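Local coordinates for protein nigritoxine (Vibrio nigripulchritudo, PDB 5M41) that acts as a bacterial toxin against crustaceans and insects and has a new fold, at residues N130-E135 / D186-Q191; A83-F88 / N102-D107. One frame throughout, in Å; residues are numbered along the deposited sequence.

Contact 1: N130-E135 / D186-Q191; sequences NFTSWE and DYHVSQ. With MG (magnesium ion), chain B.
Thr132 and His188 form the tightly packed part of this contact, the two side chains running antiparallel past one another. The methyl CG2 of Thr132 sits over one face of the imidazole, 4.1 Å from the ring centroid of His188 and only 17° off the ring normal, which defines a CH-pi contact; its position above the plane is offset toward the rim. The same methyl meets the aliphatic start of Gln191, with Thr132 CG2 to Gln191 CB at 3.8 Å. His188 CG lies anti to the backbone N (chi1 -171°), which carries the ring from helix 177-191 to the backbone of 130-132, where His188 CE1 is 3.5 Å from Phe131 O. Both ring nitrogens are satisfied: His188 ND1 bonds Thr84 OG1, and His188 NE2 meets water 1 in the ring plane at 2.8 Å. Thr132 is also the N-cap of helix 133-136 and forms a capping box with Glu135. Glu135 N donates to Thr132 OG1 at 3.0 Å, and Thr132 N returns a straighter bond to Glu135 OE1 at 2.8 Å, arriving from above the carboxylate plane. Because OG1 occupies the crowded position between the backbone N and the carbonyl carbon, it can cap while CG2 stays turned to the imidazole. Arg184 forms a salt bridge with the same carboxylate oxygen and probably stabilises its charge. On the solvent side the segments are joined through waters. Water 2 joins Thr132 OG1 to Gln191 OE1, and water 4 links Glu135 OE2 to the hydroxyl of Tyr187, whose ring approaches that carboxylate tip to tip. At the C-terminal end of the helix, Val189 O binds magnesium at 2.5 Å, alongside Glu192 O, Asp195 OD1 and three waters.

Contact 2: A83-F88 / N102-D107; sequences ATNMFF and NLNSPD
The amides of Asn85 and Asn104 run alongside each other with their ends on the same side, their planes turned 44° apart, so that Asn85 ND2 comes to 3.4 Å from the methylene CB of Asn104. Each amide finds its polar partners elsewhere: Asn85 OD1 bonds Tyr41 OH and its ND2 bonds Leu202 O and Asn130 OD1, while Asn104 OD1 and ND2 bond Asp205 N and Thr201 O. Several bonds thus fix the rotation of both buried amides. The Phe87 ring is approached by Leu103 neither over a face nor at an edge; the two side chains cross at about a right angle, with Phe87 CE2 and Leu103 CG 4.2 Å apart. The backbone link is a single straight hydrogen bond, Leu103 N to Asn85 O at 2.8 Å with 167° at the hydrogen, and it lies in the carbonyl plane. Asn85 O also receives a CA-H...O contact from Asn102 CA at 3.4 Å, so one oxygen serves two neighbouring residues. Positive phi at Asn85, third residue of the type II turn from Ala83 to Met86, turns the chain into strand 86-90. On adjacent strands Met86 pairs with Asn102 as an antiparallel, non-hydrogen-bonded pair; the two side chains cross obliquely, Met86 CG lying 4.1 Å from Asn102 CA. Asn102 OD1 takes Asn104 N at 3.0 Å, the donor standing 47° out of the amide plane; this Asx turn accompanies a type I turn from Asn102 to Ser105. Asn102 OD1 also takes Asn130 ND2, and Asn102 ND2 bonds Ser126 O. The arrangement marks the open end of an antiparallel hairpin, strands 86-90 and 98-102, within a five-stranded sheet, where one strand enters through a turn and its partner leaves through another.

How the contacts relate
Contact 2 belongs to the core, with every touching residue buried, whereas contact 1 runs from a buried His188 to an exposed, water-bridged margin. Their centres lie about 14 Å apart and they touch directly. His188 ND1 and Thr84 OG1 are 2.6 Å apart, while Asn130 O and Thr84 N are 2.8 Å apart, both probable hydrogen bonds. Helix 177-191 serves both: its end packs on 130-135, and its Leu177 and Leu181 meet Phe87 and Leu103. Chemistry follows position. Contact 2 relies on a backbone bond at the open end of two inner strands and multiply bonded amides, contact 1 on a methyl over an imidazole and waters.

Contact 1: N130-E135 / D186-Q191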
loop_
_atom_site.group_PDB
_atom_site.type_symbol
_atom_site.label_atom_id
_atom_site.label_comp_id
_atom_site.label_asym_id
_atom_site.label_seq_id
_atom_site.Cartn_x
_atom_site.Cartn_y
_atom_site.Cartn_z
ATOM N N ASN A 130 -43.974 4.321 -3.953
ATOM C CA ASN A 130 -44.110 2.918 -3.569
ATOM C C ASN A 130 -45.008 2.114 -4.496
ATOM O O ASN A 130 -45.161 0.887 -4.317
ATOM C CB ASN A 130 -44.592 2.818 -2.125
ATOM C CG ASN A 130 -43.502 3.156 -1.115
ATOM O OD1 ASN A 130 -42.333 2.933 -1.376
ATOM N ND2 ASN A 130 -43.887 3.662 0.055
ATOM N N PHE A 131 -45.579 2.797 -5.502
ATOM C CA PHE A 131 -46.450 2.171 -6.475
ATOM C C PHE A 131 -45.765 2.084 -7.832
ATOM O O PHE A 131 -44.994 2.961 -8.190
ATOM C CB PHE A 131 -47.782 2.948 -6.557
ATOM C CG PHE A 131 -48.555 2.936 -5.251
ATOM C CD1 PHE A 131 -49.399 1.869 -4.925
ATOM C CD2 PHE A 131 -48.409 3.979 -4.332
ATOM C CE1 PHE A 131 -50.102 1.861 -3.720
ATOM C CE2 PHE A 131 -49.089 3.966 -3.119
ATOM C CZ PHE A 131 -49.938 2.902 -2.809
ATOM N N THR A 132 -46.035 1.019 -8.581
ATOM C CA THR A 132 -45.501 0.881 -9.934
ATOM C C THR A 132 -46.098 1.943 -10.862
ATOM O O THR A 132 -47.079 2.612 -10.490
ATOM C CB THR A 132 -45.808 -0.510 -10.512
ATOM O OG1 THR A 132 -47.232 -0.652 -10.695
ATOM C CG2 THR A 132 -45.247 -1.660 -9.580
ATOM N N SER A 133 -45.528 2.096 -12.065
ATOM C CA SER A 133 -46.140 2.961 -13.095
ATOM C C SER A 133 -47.588 2.600 -13.352
ATOM O O SER A 133 -48.460 3.481 -13.388
ATOM C CB SER A 133 -45.395 2.861 -14.413
ATOM O OG SER A 133 -44.080 3.271 -14.218
ATOM N N TRP A 134 -47.842 1.300 -13.503
ATOM C CA TRP A 134 -49.203 0.788 -13.678
ATOM C C TRP A 134 -50.131 1.169 -12.550
ATOM O O TRP A 134 -51.276 1.563 -12.788
ATOM C CB TRP A 134 -49.150 -0.732 -13.825
ATOM C CG TRP A 134 -50.502 -1.382 -13.978
ATOM C CD1 TRP A 134 -51.201 -2.114 -13.029
ATOM C CD2 TRP A 134 -51.369 -1.348 -15.152
ATOM N NE1 TRP A 134 -52.396 -2.545 -13.525
ATOM C CE2 TRP A 134 -52.554 -2.125 -14.803
ATOM C CE3 TRP A 134 -51.277 -0.786 -16.421
ATOM C CZ2 TRP A 134 -53.597 -2.312 -15.692
ATOM C CZ3 TRP A 134 -52.347 -0.967 -17.310
ATOM C CH2 TRP A 134 -53.475 -1.720 -16.953
ATOM N N GLU A 135 -49.651 1.065 -11.310
ATOM C CA GLU A 135 -50.479 1.303 -10.126
ATOM C C GLU A 135 -50.703 2.763 -9.762
ATOM O O GLU A 135 -51.661 3.059 -9.030
ATOM C CB GLU A 135 -49.899 0.617 -8.877
ATOM C CG GLU A 135 -49.839 -0.908 -8.925
ATOM C CD GLU A 135 -48.776 -1.490 -7.998
ATOM O OE1 GLU A 135 -47.912 -0.740 -7.483
ATOM O OE2 GLU A 135 -48.816 -2.720 -7.786
ATOM N N ASP A 186 -39.178 -7.011 -5.044
ATOM C CA ASP A 186 -38.741 -7.738 -6.245
ATOM C C ASP A 186 -39.749 -7.549 -7.398
ATOM O O ASP A 186 -39.372 -7.277 -8.525
ATOM C CB ASP A 186 -38.596 -9.239 -5.971
ATOM C CG ASP A 186 -37.351 -9.586 -5.164
ATOM O OD1 ASP A 186 -36.393 -8.782 -5.090
ATOM O OD2 ASP A 186 -37.347 -10.684 -4.580
ATOM N N TYR A 187 -41.032 -7.704 -7.106
ATOM C CA TYR A 187 -42.060 -7.484 -8.106
ATOM C C TYR A 187 -42.048 -6.064 -8.642
ATOM O O TYR A 187 -42.169 -5.844 -9.839
ATOM C CB TYR A 187 -43.439 -7.791 -7.514
ATOM C CG TYR A 187 -44.603 -7.368 -8.389
ATOM C CD1 TYR A 187 -44.922 -8.068 -9.555
ATOM C CD2 TYR A 187 -45.418 -6.290 -8.019
ATOM C CE1 TYR A 187 -46.009 -7.686 -10.350
ATOM C CE2 TYR A 187 -46.517 -5.902 -8.799
ATOM C CZ TYR A 187 -46.812 -6.614 -9.959
ATOM O OH TYR A 187 -47.898 -6.221 -10.728
ATOM N N HIS A 188 -41.944 -5.090 -7.755
ATOM C CA HIS A 188 -41.928 -3.681 -8.174
ATOM C C HIS A 188 -40.799 -3.425 -9.136
ATOM O O HIS A 188 -40.984 -2.865 -10.238
ATOM C CB HIS A 188 -41.823 -2.791 -6.937
ATOM C CG HIS A 188 -42.009 -1.323 -7.212
ATOM N ND1 HIS A 188 -42.543 -0.483 -6.300
ATOM C CD2 HIS A 188 -41.692 -0.544 -8.329
ATOM C CE1 HIS A 188 -42.594 0.774 -6.813
ATOM N NE2 HIS A 188 -42.070 0.739 -8.051
ATOM N N VAL A 189 -39.605 -3.866 -8.769
ATOM C CA VAL A 189 -38.460 -3.789 -9.681
ATOM C C VAL A 189 -38.721 -4.498 -11.007
ATOM O O VAL A 189 -38.354 -3.975 -12.079
ATOM C CB VAL A 189 -37.179 -4.337 -9.019
ATOM C CG1 VAL A 189 -36.058 -4.512 -10.055
ATOM C CG2 VAL A 189 -36.776 -3.413 -7.877
ATOM N N SER A 190 -39.365 -5.665 -10.970
ATOM C CA SER A 190 -39.605 -6.383 -12.232
ATOM C C SER A 190 -40.679 -5.731 -13.110
ATOM O O SER A 190 -40.713 -5.958 -14.321
ATOM C CB SER A 190 -39.966 -7.841 -11.997
ATOM O OG SER A 190 -41.338 -7.975 -11.765
ATOM N N GLN A 191 -41.569 -4.961 -12.498
ATOM C CA GLN A 191 -42.567 -4.210 -13.259
ATOM C C GLN A 191 -42.052 -2.940 -13.964
ATOM O O GLN A 191 -42.774 -2.333 -14.772
ATOM C CB GLN A 191 -43.716 -3.842 -12.334
ATOM C CG GLN A 191 -44.577 -5.044 -11.998
ATOM C CD GLN A 191 -45.432 -5.475 -13.172
ATOM O OE1 GLN A 191 -46.296 -4.712 -13.631
ATOM N NE2 GLN A 191 -45.226 -6.702 -13.646
HETATM MG MG MG B . -37.248 -4.274 -14.264
HETATM O O HOH W 1 -42.088 2.889 -9.821
HETATM O O HOH W 2 -47.693 -3.009 -11.841
HETATM O O HOH W 3 -45.615 -0.718 -14.082
HETATM O O HOH W 4 -49.338 -4.309 -9.953
HETATM O O HOH W 5 -38.525 -5.535 -15.780
HETATM O O HOH W 6 -36.309 -6.522 -13.762
HETATM O O HOH W 7 -35.811 -3.668 -16.208
#

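Contact 2: A83-F88 / N102-D107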
loop_
_atom_site.group_PDB
_atom_site.type_symbol
_atom_site.label_atom_id
_atom_site.label_comp_id
_atom_site.label_asym_id
_atom_site.label_seq_id
_atom_site.Cartn_x
_atom_site.Cartn_y
_atom_site.Cartn_z
ATOM N N ALA A 83 -48.278 -2.385 -2.401
ATOM C CA ALA A 83 -47.538 -1.140 -2.240
ATOM C C ALA A 83 -46.189 -1.459 -1.616
ATOM O O ALA A 83 -46.138 -2.122 -0.596
ATOM C CB ALA A 83 -48.324 -0.160 -1.350
ATOM N N THR A 84 -45.103 -0.977 -2.208
ATOM C CA THR A 84 -43.770 -1.306 -1.705
ATOM C C THR A 84 -43.523 -0.596 -0.364
ATOM O O THR A 84 -43.974 0.527 -0.174
ATOM C CB THR A 84 -42.735 -0.917 -2.757
ATOM O OG1 THR A 84 -43.090 -1.534 -4.004
ATOM C CG2 THR A 84 -41.319 -1.323 -2.335
ATOM N N ASN A 85 -42.875 -1.267 0.582
ATOM C CA ASN A 85 -42.487 -0.643 1.870
ATOM C C ASN A 85 -43.642 -0.324 2.822
ATOM O O ASN A 85 -43.451 0.392 3.816
ATOM C CB ASN A 85 -41.699 0.648 1.629
ATOM C CG ASN A 85 -40.376 0.399 0.896
ATOM O OD1 ASN A 85 -39.645 -0.547 1.220
ATOM N ND2 ASN A 85 -40.060 1.253 -0.083
ATOM N N MET A 86 -44.840 -0.793 2.500
ATOM C CA MET A 86 -46.042 -0.371 3.240
ATOM C C MET A 86 -46.889 -1.521 3.697
ATOM O O MET A 86 -46.970 -2.572 3.033
ATOM C CB MET A 86 -46.896 0.563 2.371
ATOM C CG MET A 86 -46.189 1.857 1.981
ATOM S SD MET A 86 -47.133 2.847 0.799
ATOM C CE MET A 86 -48.634 3.077 1.760
ATOM N N PHE A 87 -47.512 -1.328 4.857
ATOM C CA PHE A 87 -48.435 -2.297 5.431
ATOM C C PHE A 87 -49.270 -1.563 6.483
ATOM O O PHE A 87 -48.975 -0.425 6.805
ATOM C CB PHE A 87 -47.691 -3.504 6.062
ATOM C CG PHE A 87 -46.675 -3.119 7.115
ATOM C CD1 PHE A 87 -47.033 -3.043 8.470
ATOM C CD2 PHE A 87 -45.352 -2.829 6.756
ATOM C CE1 PHE A 87 -46.103 -2.687 9.446
ATOM C CE2 PHE A 87 -44.416 -2.477 7.743
ATOM C CZ PHE A 87 -44.785 -2.421 9.078
ATOM N N PHE A 88 -50.304 -2.227 7.000
ATOM C CA PHE A 88 -51.193 -1.649 8.032
ATOM C C PHE A 88 -51.198 -2.486 9.297
ATOM O O PHE A 88 -51.234 -3.728 9.232
ATOM C CB PHE A 88 -52.631 -1.586 7.511
ATOM C CG PHE A 88 -53.516 -0.592 8.243
ATOM C CD1 PHE A 88 -53.399 0.776 8.006
ATOM C CD2 PHE A 88 -54.500 -1.032 9.111
ATOM C CE1 PHE A 88 -54.221 1.687 8.657
ATOM C CE2 PHE A 88 -55.335 -0.122 9.772
ATOM C CZ PHE A 88 -55.200 1.237 9.525
ATOM N N ASN A 102 -44.989 3.279 6.359
ATOM C CA ASN A 102 -44.208 3.452 5.136
ATOM C C ASN A 102 -42.742 3.456 5.554
ATOM O O ASN A 102 -42.201 4.468 6.015
ATOM C CB ASN A 102 -44.562 4.769 4.400
ATOM C CG ASN A 102 -43.774 4.957 3.096
ATOM O OD1 ASN A 102 -42.898 4.138 2.736
ATOM N ND2 ASN A 102 -44.055 6.055 2.391
ATOM N N LEU A 103 -42.088 2.314 5.382
ATOM C CA LEU A 103 -40.713 2.184 5.850
ATOM C C LEU A 103 -39.751 3.103 5.117
ATOM O O LEU A 103 -38.648 3.367 5.615
ATOM C CB LEU A 103 -40.237 0.732 5.759
ATOM C CG LEU A 103 -41.037 -0.306 6.539
ATOM C CD1 LEU A 103 -40.560 -1.687 6.124
ATOM C CD2 LEU A 103 -40.900 -0.119 8.055
ATOM N N ASN A 104 -40.153 3.601 3.947
ATOM C CA ASN A 104 -39.269 4.468 3.151
ATOM C C ASN A 104 -39.607 5.961 3.235
ATOM O O ASN A 104 -39.087 6.754 2.446
ATOM C CB ASN A 104 -39.250 4.030 1.677
ATOM C CG ASN A 104 -37.989 4.482 0.957
ATOM O OD1 ASN A 104 -36.908 4.413 1.528
ATOM N ND2 ASN A 104 -38.115 4.952 -0.281
ATOM N N SER A 105 -40.491 6.353 4.156
ATOM C CA SER A 105 -40.843 7.773 4.274
ATOM C C SER A 105 -39.821 8.507 5.124
ATOM O O SER A 105 -39.554 8.090 6.232
ATOM C CB SER A 105 -42.218 7.951 4.906
ATOM O OG SER A 105 -42.537 9.337 5.059
ATOM N N PRO A 106 -39.261 9.612 4.620
ATOM C CA PRO A 106 -38.336 10.410 5.439
ATOM C C PRO A 106 -38.949 10.866 6.779
ATOM O O PRO A 106 -38.304 10.798 7.825
ATOM C CB PRO A 106 -38.062 11.639 4.572
ATOM C CG PRO A 106 -38.407 11.224 3.181
ATOM C CD PRO A 106 -39.474 10.176 3.276
ATOM N N ASP A 107 -40.200 11.283 6.755
ATOM C CA ASP A 107 -40.748 12.003 7.885
ATOM C C ASP A 107 -42.023 11.377 8.464
ATOM O O ASP A 107 -42.352 11.605 9.619
ATOM C CB ASP A 107 -40.971 13.462 7.481
ATOM C CG ASP A 107 -41.807 13.594 6.224
ATOM O OD1 ASP A 107 -42.815 14.323 6.275
ATOM O OD2 ASP A 107 -41.479 12.963 5.185
#